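Local coordinates for uncharacterized protein YLR021W (Saccharomyces cerevisiae, PDB 2Z5B) that pairs with a partner chaperone, Poc4, to assist assembly of the 20S proteasome by facilitating formation of its alpha-ring, at residues Phe34-Ile42 with Gln138-Ser146. Residues are numbered along the deposited sequence; the frame is centred on the assembly and turned at random.
Sequences FNNTILLQI and QFSLLISMS
Leu40, the middle residue of strand 38-42, joins Leu142 and Ser144 of the parallel strand 140-145, and illustrates how two segments far apart in sequence become neighbours in a sheet. The backbone of Leu40 bonds both ways: its N donates to Leu142 O at 2.9 Å, nearly straight at 174°, and its O accepts Ser144 N at 2.8 Å. Leu142 N to Ile38 O, Ile42 N to Ser144 O and Ser146 N to Ile42 O continue the pattern.

Packing is closest on the face carrying Ile38, Leu40, Ile42, Leu141, Ile143 and Met145. Ile42 and Met145 extend from this face next to each other, and Ile42 CD1 presses on Met145 CE at 3.4 Å, tighter than an ordinary carbon contact. A bend at the last torsion of Met145 (chi3 -32°) carries this methyl to the isoleucine. CD1 of Leu141 reaches across to Ile38 CG2 at 3.8 Å. On the other face, Leu39 CD1 lies 3.9 Å from Leu142 CB.

Toward Asn35 and Gln138, both exposed, the pairing slackens. Ile38 N reaches Ser140 O only through a weak 3.3 Å bond, while the hydroxyls Thr37 OG1 and Ser140 OG share a hydrogen bond of equal length.

The pair forms the interior of a mixed sheet, strand 26-33 flanking 38-44 and strand 50-56 flanking 140-145, both antiparallel. Helix 109-124 covers Ile38 and Leu40 through Tyr120 and Ile116, whereas the Leu39 and Ser144 face meets the YPL144W chain, whose Tyr62 OH and Ser144 OG share a hydrogen bond within the chaperone heterodimer.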
loop_
_atom_site.group_PDB
_atom_site.type_symbol
_atom_site.label_atom_id
_atom_site.label_comp_id
_atom_site.label_asym_id
_atom_site.label_seq_id
_atom_site.Cartn_x
_atom_site.Cartn_y
_atom_site.Cartn_z
ATOM N N PHE B 34 8.832 -1.123 5.280
ATOM C CA PHE B 34 9.231 -2.463 5.727
ATOM C C PHE B 34 10.687 -2.721 5.367
ATOM O O PHE B 34 11.327 -1.887 4.718
ATOM C CB PHE B 34 8.354 -3.518 5.041
ATOM C CG PHE B 34 6.895 -3.332 5.277
ATOM C CD1 PHE B 34 6.293 -3.863 6.409
ATOM C CD2 PHE B 34 6.118 -2.634 4.366
ATOM C CE1 PHE B 34 4.919 -3.693 6.638
ATOM C CE2 PHE B 34 4.746 -2.454 4.581
ATOM C CZ PHE B 34 4.150 -2.978 5.720
ATOM N N ASN B 35 11.213 -3.882 5.764
ATOM C CA ASN B 35 12.598 -4.245 5.431
ATOM C C ASN B 35 12.847 -4.555 3.972
ATOM O O ASN B 35 13.962 -4.375 3.477
ATOM C CB ASN B 35 13.082 -5.416 6.281
ATOM C CG ASN B 35 13.802 -4.957 7.509
ATOM O OD1 ASN B 35 13.426 -3.953 8.106
ATOM N ND2 ASN B 35 14.854 -5.673 7.898
ATOM N N ASN B 36 11.823 -5.045 3.289
ATOM C CA ASN B 36 11.942 -5.400 1.884
ATOM C C ASN B 36 11.340 -4.365 0.938
ATOM O O ASN B 36 11.714 -4.300 -0.233
ATOM C CB ASN B 36 11.313 -6.778 1.623
ATOM C CG ASN B 36 9.896 -6.897 2.179
ATOM O OD1 ASN B 36 9.559 -6.282 3.190
ATOM N ND2 ASN B 36 9.061 -7.688 1.509
ATOM N N THR B 37 10.411 -3.553 1.432
ATOM C CA THR B 37 9.630 -2.727 0.530
ATOM C C THR B 37 9.023 -1.546 1.281
ATOM O O THR B 37 9.027 -1.499 2.509
ATOM C CB THR B 37 8.523 -3.582 -0.167
ATOM O OG1 THR B 37 7.939 -2.848 -1.249
ATOM C CG2 THR B 37 7.430 -3.946 0.821
ATOM N N ILE B 38 8.536 -0.574 0.534
ATOM C CA ILE B 38 7.681 0.447 1.095
ATOM C C ILE B 38 6.327 0.263 0.439
ATOM O O ILE B 38 6.252 -0.029 -0.762
ATOM C CB ILE B 38 8.261 1.866 0.885
ATOM C CG1 ILE B 38 9.458 2.067 1.849
ATOM C CG2 ILE B 38 7.198 2.926 1.141
ATOM C CD1 ILE B 38 10.468 3.057 1.407
ATOM N N LEU B 39 5.263 0.370 1.232
ATOM C CA LEU B 39 3.915 0.304 0.678
ATOM C C LEU B 39 3.325 1.698 0.709
ATOM O O LEU B 39 3.061 2.231 1.787
ATOM C CB LEU B 39 3.035 -0.691 1.451
ATOM C CG LEU B 39 1.537 -0.792 1.084
ATOM C CD1 LEU B 39 1.374 -1.223 -0.375
ATOM C CD2 LEU B 39 0.850 -1.776 1.999
ATOM N N LEU B 40 3.118 2.279 -0.477
ATOM C CA LEU B 40 2.602 3.635 -0.632
ATOM C C LEU B 40 1.176 3.643 -1.151
ATOM O O LEU B 40 0.869 2.964 -2.151
ATOM C CB LEU B 40 3.503 4.447 -1.595
ATOM C CG LEU B 40 3.077 5.882 -1.917
ATOM C CD1 LEU B 40 3.187 6.764 -0.675
ATOM C CD2 LEU B 40 3.962 6.435 -3.040
ATOM N N GLN B 41 0.305 4.400 -0.475
ATOM C CA GLN B 41 -1.064 4.632 -0.936
ATOM C C GLN B 41 -1.160 6.035 -1.485
ATOM O O GLN B 41 -0.672 6.984 -0.857
ATOM C CB GLN B 41 -2.082 4.533 0.202
ATOM C CG GLN B 41 -2.300 3.145 0.769
ATOM C CD GLN B 41 -3.360 3.172 1.820
ATOM O OE1 GLN B 41 -4.558 3.108 1.512
ATOM N NE2 GLN B 41 -2.946 3.269 3.068
ATOM N N ILE B 42 -1.784 6.174 -2.653
ATOM C CA ILE B 42 -2.164 7.508 -3.153
ATOM C C ILE B 42 -3.635 7.519 -3.534
ATOM O O ILE B 42 -4.016 7.025 -4.599
ATOM C CB ILE B 42 -1.323 7.982 -4.351
ATOM C CG1 ILE B 42 0.173 7.680 -4.132
ATOM C CG2 ILE B 42 -1.543 9.481 -4.557
ATOM C CD1 ILE B 42 1.037 7.869 -5.358
ATOM N N GLN B 138 19.339 -2.814 -2.433
ATOM C CA GLN B 138 17.953 -2.783 -1.967
ATOM C C GLN B 138 17.085 -1.686 -2.620
ATOM O O GLN B 138 17.376 -0.492 -2.482
ATOM C CB GLN B 138 17.908 -2.663 -0.430
ATOM C CG GLN B 138 18.735 -1.502 0.163
ATOM C CD GLN B 138 18.360 -1.147 1.597
ATOM O OE1 GLN B 138 18.999 -0.293 2.223
ATOM N NE2 GLN B 138 17.326 -1.796 2.125
ATOM N N PHE B 139 16.048 -2.100 -3.355
ATOM C CA PHE B 139 14.884 -1.230 -3.647
ATOM C C PHE B 139 13.645 -1.893 -4.258
ATOM O O PHE B 139 13.658 -2.383 -5.398
ATOM C CB PHE B 139 15.222 0.037 -4.448
ATOM C CG PHE B 139 14.129 1.071 -4.386
ATOM C CD1 PHE B 139 13.999 1.895 -3.264
ATOM C CD2 PHE B 139 13.197 1.187 -5.417
ATOM C CE1 PHE B 139 12.973 2.827 -3.179
ATOM C CE2 PHE B 139 12.173 2.117 -5.340
ATOM C CZ PHE B 139 12.063 2.945 -4.222
ATOM N N SER B 140 12.561 -1.834 -3.491
ATOM C CA SER B 140 11.259 -2.305 -3.908
ATOM C C SER B 140 10.220 -1.319 -3.379
ATOM O O SER B 140 10.325 -0.839 -2.243
ATOM C CB SER B 140 11.020 -3.702 -3.342
ATOM O OG SER B 140 9.730 -4.173 -3.651
ATOM N N LEU B 141 9.243 -1.005 -4.220
ATOM C CA LEU B 141 8.144 -0.127 -3.855
ATOM C C LEU B 141 6.845 -0.648 -4.432
ATOM O O LEU B 141 6.720 -0.864 -5.642
ATOM C CB LEU B 141 8.428 1.312 -4.322
ATOM C CG LEU B 141 7.452 2.477 -4.130
ATOM C CD1 LEU B 141 6.996 2.695 -2.675
ATOM C CD2 LEU B 141 8.083 3.762 -4.671
ATOM N N LEU B 142 5.871 -0.840 -3.554
ATOM C CA LEU B 142 4.525 -1.231 -3.939
ATOM C C LEU B 142 3.634 0.007 -3.839
ATOM O O LEU B 142 3.575 0.650 -2.779
ATOM C CB LEU B 142 4.068 -2.361 -2.997
ATOM C CG LEU B 142 3.082 -3.478 -3.346
ATOM C CD1 LEU B 142 3.225 -4.001 -4.751
ATOM C CD2 LEU B 142 3.257 -4.626 -2.344
ATOM N N ILE B 143 2.999 0.380 -4.951
ATOM C CA ILE B 143 2.177 1.598 -5.003
ATOM C C ILE B 143 0.738 1.256 -5.327
ATOM O O ILE B 143 0.444 0.714 -6.391
ATOM C CB ILE B 143 2.701 2.675 -6.024
ATOM C CG1 ILE B 143 4.170 3.012 -5.743
ATOM C CG2 ILE B 143 1.829 3.948 -5.950
ATOM C CD1 ILE B 143 4.880 3.859 -6.837
ATOM N N SER B 144 -0.158 1.563 -4.404
ATOM C CA SER B 144 -1.583 1.446 -4.669
ATOM C C SER B 144 -2.134 2.849 -4.834
ATOM O O SER B 144 -1.921 3.706 -3.973
ATOM C CB SER B 144 -2.301 0.711 -3.537
ATOM O OG SER B 144 -1.859 -0.632 -3.427
ATOM N N MET B 145 -2.834 3.092 -5.932
ATOM C CA MET B 145 -3.306 4.441 -6.216
ATOM C C MET B 145 -4.606 4.494 -7.014
ATOM O O MET B 145 -5.026 3.488 -7.581
ATOM C CB MET B 145 -2.199 5.257 -6.913
ATOM C CG MET B 145 -1.693 4.700 -8.250
ATOM S SD MET B 145 -0.281 5.678 -8.880
ATOM C CE MET B 145 -0.690 7.286 -8.253
ATOM N N SER B 146 -5.231 5.670 -7.035
ATOM C CA SER B 146 -6.375 5.938 -7.916
ATOM C C SER B 146 -5.870 6.303 -9.310
ATOM O O SER B 146 -5.130 7.277 -9.467
ATOM C CB SER B 146 -7.211 7.092 -7.365
ATOM O OG SER B 146 -8.139 7.580 -8.333
#